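Local coordinates for uncharacterized protein (Cricetid herpesvirus 2, PDB 4ZKQ) that binds chemokines and probably acts as a secreted viral decoy receptor that keeps them from host receptors, at residues 80-85 with 142-147; 16-21 with 186-191. All coordinates share one frame; numbering follows the deposited sequence.

Contact 1 (80-85 with 142-147)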
loop_
_atom_site.group_PDB
_atom_site.type_symbol
_atom_site.label_atom_id
_atom_site.label_comp_id
_atom_site.label_asym_id
_atom_site.label_seq_id
_atom_site.Cartn_x
_atom_site.Cartn_y
_atom_site.Cartn_z
ATOM N N THR A 80 -3.472 -5.122 -1.972
ATOM C CA THR A 80 -3.768 -6.225 -1.062
ATOM C C THR A 80 -5.263 -6.224 -0.797
ATOM O O THR A 80 -5.962 -7.155 -1.176
ATOM C CB THR A 80 -2.994 -6.143 0.266
ATOM O OG1 THR A 80 -1.586 -6.220 0.011
ATOM C CG2 THR A 80 -3.386 -7.313 1.174
ATOM N N CYS A 81 -5.738 -5.174 -0.137
ATOM C CA CYS A 81 -7.156 -5.002 0.160
ATOM C C CYS A 81 -7.615 -3.594 -0.232
ATOM O O CYS A 81 -7.557 -2.676 0.579
ATOM C CB CYS A 81 -7.433 -5.233 1.644
ATOM S SG CYS A 81 -9.193 -5.109 2.049
ATOM N N PRO A 82 -8.077 -3.425 -1.477
ATOM C CA PRO A 82 -8.420 -2.094 -1.996
ATOM C C PRO A 82 -9.398 -1.295 -1.132
ATOM O O PRO A 82 -9.233 -0.077 -1.029
ATOM C CB PRO A 82 -9.040 -2.409 -3.359
ATOM C CG PRO A 82 -8.350 -3.669 -3.788
ATOM C CD PRO A 82 -8.154 -4.461 -2.525
ATOM N N ALA A 83 -10.368 -1.956 -0.506
ATOM C CA ALA A 83 -11.425 -1.254 0.221
ATOM C C ALA A 83 -11.128 -1.097 1.713
ATOM O O ALA A 83 -11.791 -0.314 2.390
ATOM C CB ALA A 83 -12.750 -1.976 0.032
ATOM N N CYS A 84 -10.138 -1.831 2.217
ATOM C CA CYS A 84 -9.773 -1.773 3.639
ATOM C C CYS A 84 -9.295 -0.379 4.040
ATOM O O CYS A 84 -8.504 0.238 3.333
ATOM C CB CYS A 84 -8.684 -2.790 3.963
ATOM S SG CYS A 84 -9.219 -4.534 4.000
ATOM N N LEU A 85 -9.774 0.114 5.177
ATOM C CA LEU A 85 -9.289 1.379 5.716
ATOM C C LEU A 85 -7.967 1.189 6.444
ATOM O O LEU A 85 -7.735 0.163 7.076
ATOM C CB LEU A 85 -10.308 1.989 6.673
ATOM C CG LEU A 85 -11.553 2.596 6.029
ATOM C CD1 LEU A 85 -12.508 3.053 7.114
ATOM C CD2 LEU A 85 -11.181 3.751 5.118
ATOM N N GLY A 142 -7.678 6.546 5.164
ATOM C CA GLY A 142 -8.294 6.240 3.889
ATOM C C GLY A 142 -8.064 4.806 3.493
ATOM O O GLY A 142 -7.474 4.033 4.246
ATOM N N THR A 143 -8.525 4.449 2.302
ATOM C CA THR A 143 -8.339 3.099 1.803
ATOM C C THR A 143 -6.968 2.977 1.180
ATOM O O THR A 143 -6.256 3.972 1.034
ATOM C CB THR A 143 -9.395 2.720 0.756
ATOM O OG1 THR A 143 -9.160 3.472 -0.443
ATOM C CG2 THR A 143 -10.788 2.991 1.274
ATOM N N GLU A 144 -6.606 1.752 0.801
ATOM C CA GLU A 144 -5.341 1.481 0.119
ATOM C C GLU A 144 -5.101 2.296 -1.132
ATOM O O GLU A 144 -3.953 2.565 -1.488
ATOM C CB GLU A 144 -5.256 0.020 -0.299
ATOM C CG GLU A 144 -4.945 -0.950 0.796
ATOM C CD GLU A 144 -4.604 -2.308 0.233
ATOM O OE1 GLU A 144 -4.677 -2.486 -1.006
ATOM O OE2 GLU A 144 -4.270 -3.200 1.032
ATOM N N GLU A 145 -6.184 2.640 -1.820
ATOM C CA GLU A 145 -6.103 3.312 -3.111
ATOM C C GLU A 145 -5.921 4.822 -2.982
ATOM O O GLU A 145 -5.762 5.525 -3.982
ATOM C CB GLU A 145 -7.367 3.010 -3.921
ATOM C CG GLU A 145 -7.815 1.558 -3.823
ATOM C CD GLU A 145 -8.769 1.166 -4.931
ATOM O OE1 GLU A 145 -9.990 1.122 -4.676
ATOM O OE2 GLU A 145 -8.293 0.906 -6.056
ATOM N N SER A 146 -5.935 5.321 -1.753
ATOM C CA SER A 146 -5.866 6.760 -1.531
ATOM C C SER A 146 -4.502 7.320 -1.868
ATOM O O SER A 146 -3.543 6.577 -2.077
ATOM C CB SER A 146 -6.218 7.094 -0.081
ATOM O OG SER A 146 -7.495 6.588 0.239
ATOM N N LEU A 147 -4.431 8.647 -1.916
ATOM C CA LEU A 147 -3.245 9.348 -2.366
ATOM C C LEU A 147 -2.830 10.431 -1.392
ATOM O O LEU A 147 -3.652 10.978 -0.660
ATOM C CB LEU A 147 -3.494 9.975 -3.735
ATOM C CG LEU A 147 -4.117 9.070 -4.791
ATOM C CD1 LEU A 147 -4.478 9.908 -5.999
ATOM C CD2 LEU A 147 -3.167 7.942 -5.163
HETATM O O HOH W 1 -10.817 2.196 -2.107
#

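Contact 2 (16-21 with 186-191)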
loop_
_atom_site.group_PDB
_atom_site.type_symbol
_atom_site.label_atom_id
_atom_site.label_comp_id
_atom_site.label_asym_id
_atom_site.label_seq_id
_atom_site.Cartn_x
_atom_site.Cartn_y
_atom_site.Cartn_z
ATOM N N LYS A 16 16.075 -9.004 -19.793
ATOM C CA LYS A 16 15.598 -7.867 -20.580
ATOM C C LYS A 16 14.706 -6.909 -19.791
ATOM O O LYS A 16 14.492 -5.771 -20.209
ATOM C CB LYS A 16 14.830 -8.368 -21.806
ATOM C CG LYS A 16 13.400 -8.796 -21.508
ATOM C CD LYS A 16 12.777 -9.496 -22.704
ATOM C CE LYS A 16 13.553 -10.756 -23.058
ATOM N NZ LYS A 16 12.954 -11.492 -24.205
ATOM N N VAL A 17 14.178 -7.374 -18.664
ATOM C CA VAL A 17 13.321 -6.545 -17.818
ATOM C C VAL A 17 14.069 -5.286 -17.386
ATOM O O VAL A 17 15.275 -5.332 -17.139
ATOM C CB VAL A 17 12.850 -7.318 -16.566
ATOM C CG1 VAL A 17 11.894 -6.473 -15.739
ATOM C CG2 VAL A 17 12.179 -8.621 -16.966
ATOM N N SER A 18 13.367 -4.158 -17.307
ATOM C CA SER A 18 13.987 -2.929 -16.822
ATOM C C SER A 18 14.599 -3.133 -15.447
ATOM O O SER A 18 14.030 -3.827 -14.606
ATOM C CB SER A 18 12.982 -1.787 -16.750
ATOM O OG SER A 18 13.584 -0.663 -16.122
ATOM N N SER A 19 15.761 -2.525 -15.229
ATOM C CA SER A 19 16.464 -2.613 -13.947
ATOM C C SER A 19 16.204 -1.375 -13.096
ATOM O O SER A 19 16.805 -1.212 -12.028
ATOM C CB SER A 19 17.971 -2.766 -14.180
ATOM O OG SER A 19 18.458 -1.661 -14.928
ATOM N N ARG A 20 15.312 -0.506 -13.575
ATOM C CA ARG A 20 15.077 0.793 -12.951
ATOM C C ARG A 20 13.615 0.951 -12.485
ATOM O O ARG A 20 13.070 2.056 -12.450
ATOM C CB ARG A 20 15.474 1.913 -13.927
ATOM C CG ARG A 20 16.990 2.021 -14.155
ATOM C CD ARG A 20 17.361 2.955 -15.316
ATOM N NE ARG A 20 16.676 2.567 -16.543
ATOM C CZ ARG A 20 16.904 1.440 -17.210
ATOM N NH1 ARG A 20 17.819 0.571 -16.796
ATOM N NH2 ARG A 20 16.211 1.179 -18.305
ATOM N N LEU A 21 13.002 -0.164 -12.102
ATOM C CA LEU A 21 11.628 -0.184 -11.598
ATOM C C LEU A 21 11.587 -0.149 -10.070
ATOM O O LEU A 21 12.620 -0.260 -9.413
ATOM C CB LEU A 21 10.912 -1.434 -12.105
ATOM C CG LEU A 21 10.917 -1.613 -13.623
ATOM C CD1 LEU A 21 10.197 -2.894 -13.980
ATOM C CD2 LEU A 21 10.272 -0.419 -14.326
ATOM N N ARG A 186 15.589 4.214 -9.318
ATOM C CA ARG A 186 14.421 3.516 -9.863
ATOM C C ARG A 186 13.488 4.460 -10.622
ATOM O O ARG A 186 12.285 4.503 -10.372
ATOM C CB ARG A 186 13.667 2.822 -8.731
ATOM C CG ARG A 186 14.558 1.884 -7.935
ATOM C CD ARG A 186 13.886 1.417 -6.658
ATOM N NE ARG A 186 14.737 0.536 -5.862
ATOM C CZ ARG A 186 15.750 0.955 -5.111
ATOM N NH1 ARG A 186 16.055 2.243 -5.068
ATOM N NH2 ARG A 186 16.459 0.087 -4.402
ATOM N N GLU A 187 14.051 5.194 -11.579
ATOM C CA GLU A 187 13.341 6.294 -12.223
ATOM C C GLU A 187 12.193 5.856 -13.139
ATOM O O GLU A 187 11.330 6.666 -13.474
ATOM C CB GLU A 187 14.343 7.152 -13.012
ATOM C CG GLU A 187 15.015 6.422 -14.153
ATOM C CD GLU A 187 16.218 7.176 -14.708
ATOM O OE1 GLU A 187 16.638 8.184 -14.100
ATOM O OE2 GLU A 187 16.744 6.753 -15.753
ATOM N N GLU A 188 12.172 4.588 -13.542
ATOM C CA GLU A 188 11.075 4.064 -14.348
ATOM C C GLU A 188 9.950 3.447 -13.493
ATOM O O GLU A 188 8.912 3.035 -14.020
ATOM C CB GLU A 188 11.616 3.035 -15.354
ATOM C CG GLU A 188 12.485 3.682 -16.445
ATOM C CD GLU A 188 13.191 2.692 -17.364
ATOM O OE1 GLU A 188 12.790 1.511 -17.431
ATOM O OE2 GLU A 188 14.167 3.110 -18.030
ATOM N N GLY A 189 10.137 3.434 -12.175
ATOM C CA GLY A 189 9.189 2.807 -11.265
ATOM C C GLY A 189 7.907 3.599 -11.069
ATOM O O GLY A 189 6.842 3.017 -10.874
ATOM N N LEU A 190 8.022 4.922 -11.101
ATOM C CA LEU A 190 6.873 5.816 -11.109
ATOM C C LEU A 190 7.032 6.799 -12.255
ATOM O O LEU A 190 8.023 7.522 -12.324
ATOM C CB LEU A 190 6.736 6.578 -9.790
ATOM C CG LEU A 190 5.515 7.499 -9.612
ATOM C CD1 LEU A 190 5.164 7.612 -8.136
ATOM C CD2 LEU A 190 5.764 8.892 -10.172
ATOM N N GLU A 191 6.055 6.810 -13.150
ATOM C CA GLU A 191 5.996 7.790 -14.230
ATOM C C GLU A 191 4.685 8.555 -14.095
ATOM O O GLU A 191 3.642 7.947 -13.858
ATOM C CB GLU A 191 6.081 7.105 -15.598
ATOM C CG GLU A 191 7.339 6.256 -15.827
ATOM C CD GLU A 191 8.589 7.072 -16.124
ATOM O OE1 GLU A 191 8.580 8.305 -15.928
ATOM O OE2 GLU A 191 9.594 6.468 -16.561
#

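Contact 1 (80-85 with 142-147)
Thr80 and Cys81 present consecutive backbone N-H groups to the carboxylate of Glu144, so that one buried side chain holds the start of the 80-85 loop. Thr80 N donates to OE1 of Glu144 at 3.1 Å, nearly straight (167°) and on the syn side of that oxygen. Thr80 also brings CB to 3.3 Å from Glu144 OE2, while its own hydroxyl turns to Lys382. Cys81 N meets OE2 of Glu144 at 2.7 Å from above the carboxylate plane, 42° out of it. Cys81 O lies 3.1 Å from Glu144 CG, as the glutamate side chain passes this carbonyl on its way to the N-H groups. The type I turn from Cys81 to Cys84, a CxxC turn, is closed by the Cys81-Cys84 disulfide as well as by its backbone bond. Within it, Pro82 O comes to 3.3 Å from Thr143 CB, and one water accepts a hydrogen bond from Thr143 OG1 and donates to both Pro82 O and Glu145 OE1. Cys84 O receives a CA-H...O contact from Thr143 CA at 3.2 Å. Leu85 leads into strand 85-94, the antiparallel neighbour of 132-143 in a seven-stranded mixed sheet, and lays CD2 against the Gly142 backbone and 3.9 Å from Thr143 CG2. The carboxylate thus holds two N-H groups while water bridges Pro82 to Thr143 and Glu145; the N-H donors would favour a charged Glu144, the nearby Cys81 carbonyl and Glu170 would oppose it, and the balance stays open.

Contact 2 (16-21 with 186-191)
A polar contact between two loops, built on a salt bridge, joins Arg20 in the segment leading into strand 23-26 to Glu188 in the turn just before strand 190-195. Arg20 grips OE2 of Glu188 side-on with two nitrogens, NH2 at 2.8 Å and NE at 3.0 Å, the oxygen lying at the edge of the guanidinium. The two planes stand 84° apart, and both nitrogens approach OE2 from the same face of the carboxylate. A bend at chi3 (-54°) places NE where it can share OE2 with NH2. Glu188 OE1 accepts a hydrogen bond from Ser18 OG at 2.7 Å, met from above the carboxylate plane. That hydroxyl is shared: in an ST turn Ser18 OG also accepts from Arg20 N at 3.1 Å, which ties the loop's shape to the carboxylate it binds. In the other segment, residues 186-189 form a type I turn, and Glu188 N donates from it to Arg20 O at 2.9 Å. Leu21 CD2 rests 3.8 Å from Glu188 CB, and the Leu21 side chain also touches Ser214 and Val233. The aliphatic part of Arg186 passes Leu21 O, with CG at 3.2 Å, before its guanidinium leaves for Asp184 and Thr23.

Both contacts mix buried and exposed residues, but the centre of contact 1 lies about 7 Å from the centre of the chain, that of contact 2 about 19 Å. Their centres are 24 Å apart and they do not touch. Each sits where strands meet loops: in contact 1, 85-94 and 132-143, neighbours in the seven-stranded sheet, meet the loops flanking them; in contact 2 the loop before 23-26, an outer strand of that sheet, meets the turn before 190-195 of a different sheet. A glutamate serves both, yet differently. Glu144 accepts from backbone N-H groups, with a disulfide closing the turn, whereas Glu188 meets an arginine and a serine side chain, with no disulfide in either segment.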